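Local coordinates for protein inositol-1,4,5-trisphosphate 5-phosphatase 1 (Schizosaccharomyces pombe, PDB 1I9Z) that removes the 5-phosphate from soluble and lipid inositol phosphates through its catalytic 5-phosphatase domain, the piece crystallised here, helping control phosphoinositide levels in membrane trafficking and signalling, at residues 46-51 with 93-98; 166-169 with 175-178; 260-265 with 269-274. All blocks are in the same frame, centred on the assembly; numbering follows the deposited sequence.

Interaction 1: residues 46-51 with 93-98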
# COMPACT_ATOMS: atom_id res chain seq x y z
N TRP A 46 -10.82 13.36 1.67
CA TRP A 46 -10.01 12.14 1.75
C TRP A 46 -8.91 12.02 0.68
O TRP A 46 -7.74 11.76 0.96
CB TRP A 46 -10.98 10.94 1.76
CG TRP A 46 -10.29 9.55 1.72
CD1 TRP A 46 -9.17 9.16 2.40
CD2 TRP A 46 -10.74 8.41 1.00
NE1 TRP A 46 -8.91 7.81 2.18
CE2 TRP A 46 -9.86 7.32 1.32
CE3 TRP A 46 -11.83 8.18 0.12
CZ2 TRP A 46 -10.03 6.05 0.79
CZ3 TRP A 46 -12.02 6.94 -0.41
CH2 TRP A 46 -11.13 5.85 -0.08
N LEU A 47 -9.31 12.22 -0.57
CA LEU A 47 -8.39 12.10 -1.67
C LEU A 47 -7.56 13.34 -2.00
O LEU A 47 -6.50 13.21 -2.64
CB LEU A 47 -9.17 11.60 -2.91
CG LEU A 47 -9.21 10.07 -3.23
CD1 LEU A 47 -8.86 9.16 -2.03
CD2 LEU A 47 -10.52 9.67 -3.87
N PHE A 48 -8.02 14.54 -1.60
CA PHE A 48 -7.22 15.78 -1.88
C PHE A 48 -7.11 16.50 -0.52
O PHE A 48 -7.51 17.66 -0.37
CB PHE A 48 -7.99 16.64 -2.88
CG PHE A 48 -8.39 15.87 -4.11
CD1 PHE A 48 -9.70 15.89 -4.55
CD2 PHE A 48 -7.42 15.21 -4.86
CE1 PHE A 48 -10.05 15.23 -5.77
CE2 PHE A 48 -7.73 14.57 -6.05
CZ PHE A 48 -9.05 14.58 -6.50
N PRO A 49 -6.57 15.80 0.47
CA PRO A 49 -6.44 16.35 1.82
C PRO A 49 -5.45 17.44 2.03
O PRO A 49 -5.63 18.27 2.94
CB PRO A 49 -6.04 15.14 2.64
CG PRO A 49 -5.03 14.49 1.67
CD PRO A 49 -5.83 14.52 0.35
N GLU A 50 -4.41 17.44 1.22
CA GLU A 50 -3.35 18.43 1.40
C GLU A 50 -3.46 19.49 0.35
O GLU A 50 -4.19 19.34 -0.63
CB GLU A 50 -1.93 17.80 1.31
CG GLU A 50 -1.74 16.62 0.28
CD GLU A 50 -2.39 16.87 -1.11
OE1 GLU A 50 -1.93 17.83 -1.80
OE2 GLU A 50 -3.35 16.13 -1.52
N ASN A 51 -2.71 20.56 0.59
CA ASN A 51 -2.62 21.66 -0.34
C ASN A 51 -1.34 21.37 -1.09
O ASN A 51 -0.39 22.14 -0.99
CB ASN A 51 -2.49 22.97 0.42
CG ASN A 51 -2.81 24.14 -0.42
OD1 ASN A 51 -3.92 24.25 -0.95
ND2 ASN A 51 -1.84 25.05 -0.58
N ASN A 93 -10.48 13.33 -12.26
CA ASN A 93 -10.46 14.07 -13.50
C ASN A 93 -11.02 15.47 -13.35
O ASN A 93 -10.62 16.39 -14.10
CB ASN A 93 -11.17 13.26 -14.58
CG ASN A 93 -10.30 12.10 -15.07
OD1 ASN A 93 -9.17 12.31 -15.52
ND2 ASN A 93 -10.81 10.90 -14.98
N GLY A 94 -11.91 15.61 -12.36
CA GLY A 94 -12.52 16.89 -12.04
C GLY A 94 -11.48 17.91 -11.63
O GLY A 94 -11.69 19.13 -11.72
N LYS A 95 -10.34 17.42 -11.16
CA LYS A 95 -9.27 18.30 -10.77
C LYS A 95 -8.38 18.56 -11.99
O LYS A 95 -7.47 19.37 -11.93
CB LYS A 95 -8.50 17.66 -9.62
CG LYS A 95 -9.42 17.41 -8.43
CD LYS A 95 -9.60 18.64 -7.55
CE LYS A 95 -8.51 18.73 -6.48
NZ LYS A 95 -8.71 19.85 -5.48
N CYS A 96 -8.63 17.86 -13.10
CA CYS A 96 -7.85 18.04 -14.32
C CYS A 96 -8.57 18.91 -15.33
O CYS A 96 -9.12 18.44 -16.37
CB CYS A 96 -7.52 16.69 -14.94
SG CYS A 96 -6.41 15.76 -13.78
N THR A 97 -8.53 20.20 -15.04
CA THR A 97 -9.24 21.17 -15.86
C THR A 97 -8.66 21.42 -17.23
O THR A 97 -9.38 21.81 -18.15
CB THR A 97 -9.37 22.46 -15.12
OG1 THR A 97 -8.08 22.88 -14.69
CG2 THR A 97 -10.25 22.25 -13.92
N SER A 98 -7.36 21.17 -17.38
CA SER A 98 -6.74 21.35 -18.68
C SER A 98 -6.06 20.05 -19.07
O SER A 98 -5.31 19.45 -18.28
CB SER A 98 -5.71 22.49 -18.68
OG SER A 98 -4.44 22.03 -18.20
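One face of the Phe48 ring is roofed by the aliphatic chain of Lys95. Lys95 CE lies over the ring, 3.7 Å from the centroid of the Phe48 ring and 14° off the normal, a CH-pi contact over the face. Farther back along the lysine, Lys95 CG sits 3.4 Å from Phe48 CZ at the far end of the ring, so the chain runs over the ring from CZ towards CB, against the direction in which the phenylalanine itself points. Bends at chi2 and chi3 (-83° and -88°) fold Lys95 down onto the ring, while Lys95 NZ stays at the CB end, 4.2 Å from Phe48 CB. Leu91 and Leu92 of helix 78-94, Tyr58 of strand 57-63 and Leu54 also touch the Phe48 side chain, and Leu54 touches Lys95 as well. Cut back to an alanine, this position is likely to leave the lysine methylenes without a surface to lie on and open a gap beside Leu91 and Leu92. This surface CH-pi contact joins the residue just after helix 44-47 to the residues following helix 78-94, beside the six-stranded sheet of the DNase I-like alpha/beta sandwich.

Interaction 2: residues 166-169 with 175-178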
# COMPACT_ATOMS: atom_id res chain seq x y z
N HIS A 166 -8.35 -7.18 4.39
CA HIS A 166 -9.32 -7.06 5.48
C HIS A 166 -9.04 -8.31 6.25
O HIS A 166 -9.31 -9.43 5.74
CB HIS A 166 -10.73 -7.07 4.92
CG HIS A 166 -11.79 -6.62 5.88
ND1 HIS A 166 -11.56 -6.38 7.22
CD2 HIS A 166 -13.12 -6.44 5.68
CE1 HIS A 166 -12.72 -6.08 7.82
NE2 HIS A 166 -13.67 -6.11 6.89
N LEU A 167 -8.46 -8.17 7.46
CA LEU A 167 -8.11 -9.36 8.25
C LEU A 167 -9.09 -9.72 9.33
O LEU A 167 -10.11 -9.00 9.60
CB LEU A 167 -6.68 -9.19 8.83
CG LEU A 167 -5.59 -8.71 7.88
CD1 LEU A 167 -4.22 -8.67 8.64
CD2 LEU A 167 -5.53 -9.65 6.56
N ALA A 168 -8.85 -10.86 9.99
CA ALA A 168 -9.85 -11.37 10.97
C ALA A 168 -10.31 -10.37 12.01
O ALA A 168 -9.45 -9.69 12.60
CB ALA A 168 -9.32 -12.58 11.68
N ALA A 169 -11.62 -10.30 12.26
CA ALA A 169 -12.16 -9.33 13.24
C ALA A 169 -12.14 -9.99 14.59
O ALA A 169 -12.08 -11.23 14.68
CB ALA A 169 -13.61 -8.96 12.88
N ASP A 175 -3.79 -13.59 17.32
CA ASP A 175 -3.04 -14.74 16.72
C ASP A 175 -3.67 -15.09 15.34
O ASP A 175 -2.99 -15.48 14.40
CB ASP A 175 -3.13 -16.01 17.58
CG ASP A 175 -2.34 -15.90 18.87
OD1 ASP A 175 -1.36 -15.14 18.92
OD2 ASP A 175 -2.70 -16.62 19.82
N GLU A 176 -4.98 -14.95 15.25
CA GLU A 176 -5.62 -15.26 13.96
C GLU A 176 -5.22 -14.19 12.91
O GLU A 176 -5.01 -14.52 11.74
CB GLU A 176 -7.13 -15.32 14.11
CG GLU A 176 -7.80 -15.80 12.79
CD GLU A 176 -9.33 -15.89 12.87
OE1 GLU A 176 -9.91 -15.68 13.97
OE2 GLU A 176 -9.92 -16.16 11.79
N ARG A 177 -5.15 -12.90 13.28
CA ARG A 177 -4.68 -11.92 12.31
C ARG A 177 -3.23 -12.24 11.91
O ARG A 177 -2.82 -12.07 10.75
CB ARG A 177 -4.73 -10.49 12.93
CG ARG A 177 -6.18 -10.04 13.15
CD ARG A 177 -6.25 -8.62 13.69
NE ARG A 177 -6.31 -8.56 15.17
CZ ARG A 177 -7.43 -8.77 15.89
NH1 ARG A 177 -7.46 -8.64 17.22
NH2 ARG A 177 -8.55 -9.19 15.29
N ASP A 178 -2.40 -12.66 12.86
CA ASP A 178 -1.01 -12.94 12.44
C ASP A 178 -0.99 -14.11 11.42
O ASP A 178 -0.22 -14.13 10.48
CB ASP A 178 -0.15 -13.35 13.66
CG ASP A 178 0.14 -12.21 14.60
OD1 ASP A 178 0.79 -12.52 15.66
OD2 ASP A 178 -0.24 -11.00 14.34
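Arg177 reaches from helix 174-187 to the loop before it, and Ala168 takes most of its length. CB itself points neither at the loop nor away from it; contact begins at CG. Arg177 CG lies 3.3 Å from Ala168 O, with Leu167 CB and Ala168 CB a little farther off. The next carbon follows alongside the same oxygen, Arg177 CD being 3.5 Å from Ala168 O. A bend at chi3 (-93°) then turns the guanidinium back so that NH2 donates to the carbonyl its own chain has just passed, Arg177 NH2 to Ala168 O being 2.9 Å with an angle of 153° at the hydrogen. The oxygen lies in the guanidinium plane, at its edge, whereas the nitrogen is tilted 34° from the plane of the carbonyl. Past that bond, Ala169 C also lies at the guanidinium edge, 3.7 Å from Arg177 NH2. The other nitrogen, NH1, donates to Gly170 O and Gln236 OE1, and Tyr210 makes a cation-pi contact with the group.

Beside the arginine, Glu176 stretches out fully and lays its carboxylate against the methyl of Ala168, Glu176 CD to Ala168 CB 3.5 Å. That touch is packing; the polar end is held by Asn173, whose ND2 donates to Glu176 OE1 and also to Ala169 O.

The buried guanidinium is thus met by neutral carbonyl and amide oxygens, whose partial negative charge probably stabilises it. Since Ala169, Gly170 and Tyr171 line the inositol bisphosphate pocket, Arg177 probably acts as a second-shell residue, helping to hold the main chain that carries those ligand-contacting residues.

Interaction 3: residues 260-265 with 269-274. With 2IP (D-myo-inositol-1,4-bisphosphate), chain C.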
# COMPACT_ATOMS: atom_id res chain seq x y z
N THR A 260 -9.33 5.01 14.40
CA THR A 260 -10.26 5.24 13.33
C THR A 260 -11.50 4.39 13.41
O THR A 260 -12.35 4.47 12.53
CB THR A 260 -9.58 4.89 12.00
OG1 THR A 260 -9.01 3.54 12.09
CG2 THR A 260 -8.43 5.89 11.72
N TYR A 261 -11.58 3.58 14.46
CA TYR A 261 -12.63 2.67 14.66
C TYR A 261 -12.99 2.68 16.12
O TYR A 261 -12.16 2.83 17.03
CB TYR A 261 -12.21 1.23 14.29
CG TYR A 261 -13.19 0.14 14.66
CD1 TYR A 261 -14.25 -0.18 13.80
CD2 TYR A 261 -13.00 -0.65 15.83
CE1 TYR A 261 -15.11 -1.28 14.07
CE2 TYR A 261 -13.88 -1.74 16.11
CZ TYR A 261 -14.91 -2.04 15.22
OH TYR A 261 -15.77 -3.12 15.45
N LYS A 262 -14.28 2.51 15.92
CA LYS A 262 -15.66 2.34 16.09
C LYS A 262 -16.48 3.55 16.37
O LYS A 262 -16.73 3.82 17.46
CB LYS A 262 -15.96 1.18 16.96
CG LYS A 262 -17.32 1.06 17.01
CD LYS A 262 -17.81 0.71 15.70
CE LYS A 262 -18.43 -0.66 16.01
NZ LYS A 262 -19.80 -0.68 15.34
N PHE A 263 -16.92 4.26 15.31
CA PHE A 263 -17.67 5.48 15.53
C PHE A 263 -19.15 5.24 15.23
O PHE A 263 -19.49 4.43 14.30
CB PHE A 263 -17.21 6.61 14.54
CG PHE A 263 -15.88 7.20 14.83
CD1 PHE A 263 -14.72 6.76 14.15
CD2 PHE A 263 -15.75 8.17 15.81
CE1 PHE A 263 -13.45 7.31 14.46
CE2 PHE A 263 -14.50 8.70 16.11
CZ PHE A 263 -13.36 8.29 15.45
N ASP A 264 -20.01 6.00 15.92
CA ASP A 264 -21.46 6.01 15.56
C ASP A 264 -21.42 6.67 14.17
O ASP A 264 -20.65 7.61 13.92
CB ASP A 264 -22.26 6.92 16.52
CG ASP A 264 -22.49 6.27 17.89
OD1 ASP A 264 -22.13 5.07 18.07
OD2 ASP A 264 -23.05 6.98 18.75
N ILE A 265 -22.25 6.18 13.25
CA ILE A 265 -22.22 6.68 11.90
C ILE A 265 -22.73 8.14 11.87
O ILE A 265 -23.76 8.44 12.51
CB ILE A 265 -23.14 5.82 11.06
CG1 ILE A 265 -22.59 4.36 11.04
CG2 ILE A 265 -23.10 6.36 9.55
CD1 ILE A 265 -23.59 3.36 10.69
N ILE A 269 -18.52 10.52 17.60
CA ILE A 269 -18.66 9.81 18.85
C ILE A 269 -18.28 8.33 18.74
O ILE A 269 -18.73 7.65 17.81
CB ILE A 269 -20.13 9.96 19.30
CG1 ILE A 269 -20.37 11.47 19.54
CG2 ILE A 269 -20.48 9.15 20.57
CD1 ILE A 269 -21.72 11.72 20.15
N TYR A 270 -17.49 7.85 19.69
CA TYR A 270 -17.15 6.40 19.65
C TYR A 270 -18.35 5.57 20.11
O TYR A 270 -19.06 5.89 21.11
CB TYR A 270 -15.93 6.09 20.50
CG TYR A 270 -14.69 6.57 19.85
CD1 TYR A 270 -14.09 7.78 20.23
CD2 TYR A 270 -14.07 5.80 18.79
CE1 TYR A 270 -12.87 8.25 19.57
CE2 TYR A 270 -12.85 6.27 18.18
CZ TYR A 270 -12.29 7.50 18.58
OH TYR A 270 -11.18 8.01 17.93
N ASP A 271 -18.50 4.44 19.44
CA ASP A 271 -19.57 3.48 19.63
C ASP A 271 -20.38 3.57 20.92
O ASP A 271 -19.89 3.18 21.98
CB ASP A 271 -18.99 2.02 19.53
CG ASP A 271 -20.11 0.96 19.45
OD1 ASP A 271 -21.28 1.31 19.21
OD2 ASP A 271 -19.83 -0.24 19.62
N THR A 272 -21.61 4.11 20.82
CA THR A 272 -22.50 4.20 21.96
C THR A 272 -23.52 3.06 21.94
O THR A 272 -24.46 3.07 22.73
CB THR A 272 -23.24 5.61 22.02
OG1 THR A 272 -23.98 5.82 20.82
CG2 THR A 272 -22.22 6.72 22.13
N SER A 273 -23.36 2.10 21.02
CA SER A 273 -24.28 0.95 20.98
C SER A 273 -23.97 0.09 22.17
O SER A 273 -22.94 0.24 22.85
CB SER A 273 -24.16 0.12 19.69
OG SER A 273 -23.06 -0.78 19.77
N ASP A 274 -24.88 -0.82 22.48
CA ASP A 274 -24.70 -1.65 23.64
C ASP A 274 -23.48 -2.54 23.52
O ASP A 274 -22.95 -3.03 24.53
CB ASP A 274 -25.98 -2.48 23.90
CG ASP A 274 -26.40 -3.34 22.70
OD1 ASP A 274 -27.58 -3.82 22.74
OD2 ASP A 274 -25.62 -3.56 21.72
C1 2IP C . -16.09 -8.80 17.73
C2 2IP C . -17.06 -9.10 16.55
C3 2IP C . -17.83 -7.81 16.10
C4 2IP C . -16.90 -6.62 15.75
C5 2IP C . -16.07 -6.30 17.01
C6 2IP C . -15.21 -7.52 17.47
O1 2IP C . -16.05 -9.35 19.02
O2 2IP C . -16.39 -9.58 15.42
O3 2IP C . -18.58 -8.08 14.95
O4 2IP C . -17.73 -5.47 15.37
O5 2IP C . -15.19 -5.20 16.77
O6 2IP C . -14.58 -7.01 18.64
P4 2IP C . -17.75 -4.83 13.93
O41 2IP C . -16.25 -4.54 13.55
O42 2IP C . -18.52 -3.60 13.94
O43 2IP C . -18.41 -5.94 13.09
P1 2IP C . -15.13 -10.33 19.70
O11 2IP C . -16.11 -11.35 20.29
O12 2IP C . -14.07 -11.05 18.90
O13 2IP C . -14.55 -9.54 20.88
O HOH W 1 -22.30 2.53 16.99
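Nearly equal first torsions, chi1 -73° in Phe263 and -74° in Tyr270, place CG of each anti to its carbonyl carbon, and the two side chains lie side by side, pointing the same way. The rings of Phe263 and Tyr270 make an offset stack with centroids 4.3 Å apart, and Phe263 CZ comes 3.3 Å from Tyr270 OH, a hydroxyl bonded to Pro259 O. Phe263 also meets Arg307 in a cation-pi contact.

The backbones of the same two residues are bridged: Asp271 N donates to Lys262 O (2.7 Å) and Asp264 N to Ile269 O (2.8 Å), the latter almost in line with the carbonyl. Together they make Phe263 and Tyr270 a non-hydrogen-bonded antiparallel pair, a single bridge closing a tight hairpin-like loop. Its Lys262 end, with Tyr261, borders the inositol bisphosphate pocket of the phosphatase.

The carboxylate of Asp264 grips Thr272 with both oxygens. Asp264 OD2 takes the hydroxyl OG1 of Thr272 through its syn lone pair at 2.5 Å, and Asp264 OD1 takes Thr272 N on its syn side at 3.0 Å, the nitrogen 21° out of the carboxylate plane. Asp271 OD1 accepts from Ser273 N in an Asx turn and from Ser273 OG. The carboxylate oxygens Asp264 OD1 and Asp271 OD1 stand 4.0 Å apart, and one water donates to both, probably easing their repulsion.

The Lys262 chain crosses Asp271, its very short CG-to-CB approach doubtful, then bends so that NZ bonds only weakly to O42 of the ligand's 4-phosphate. Tyr261 OH hydrogen-bonds O5 of the ligand at 2.5 Å; its approach to the 4-phosphate is implausibly short and best treated as doubtful.

From the N terminus, interaction 1 comes first and spans the longest loop: the 41 residues between its segments include strand 57-63 and most of helix 78-94, so it ties the end of helix 44-47 to that helix's exit. Interaction 2 closes a short turn from strand 158-166 of the five-stranded sheet into helix 174-187. Interaction 3 closes a still tighter loop between helix 236-242 and strand 283-288. The three follow in series, none nested or crossing. Interactions 1 and 2 lie on opposite sides of the chain's centre, whereas interactions 2 and 3, with nearest atoms about 7 Å apart, both supply residues to the inositol bisphosphate pocket.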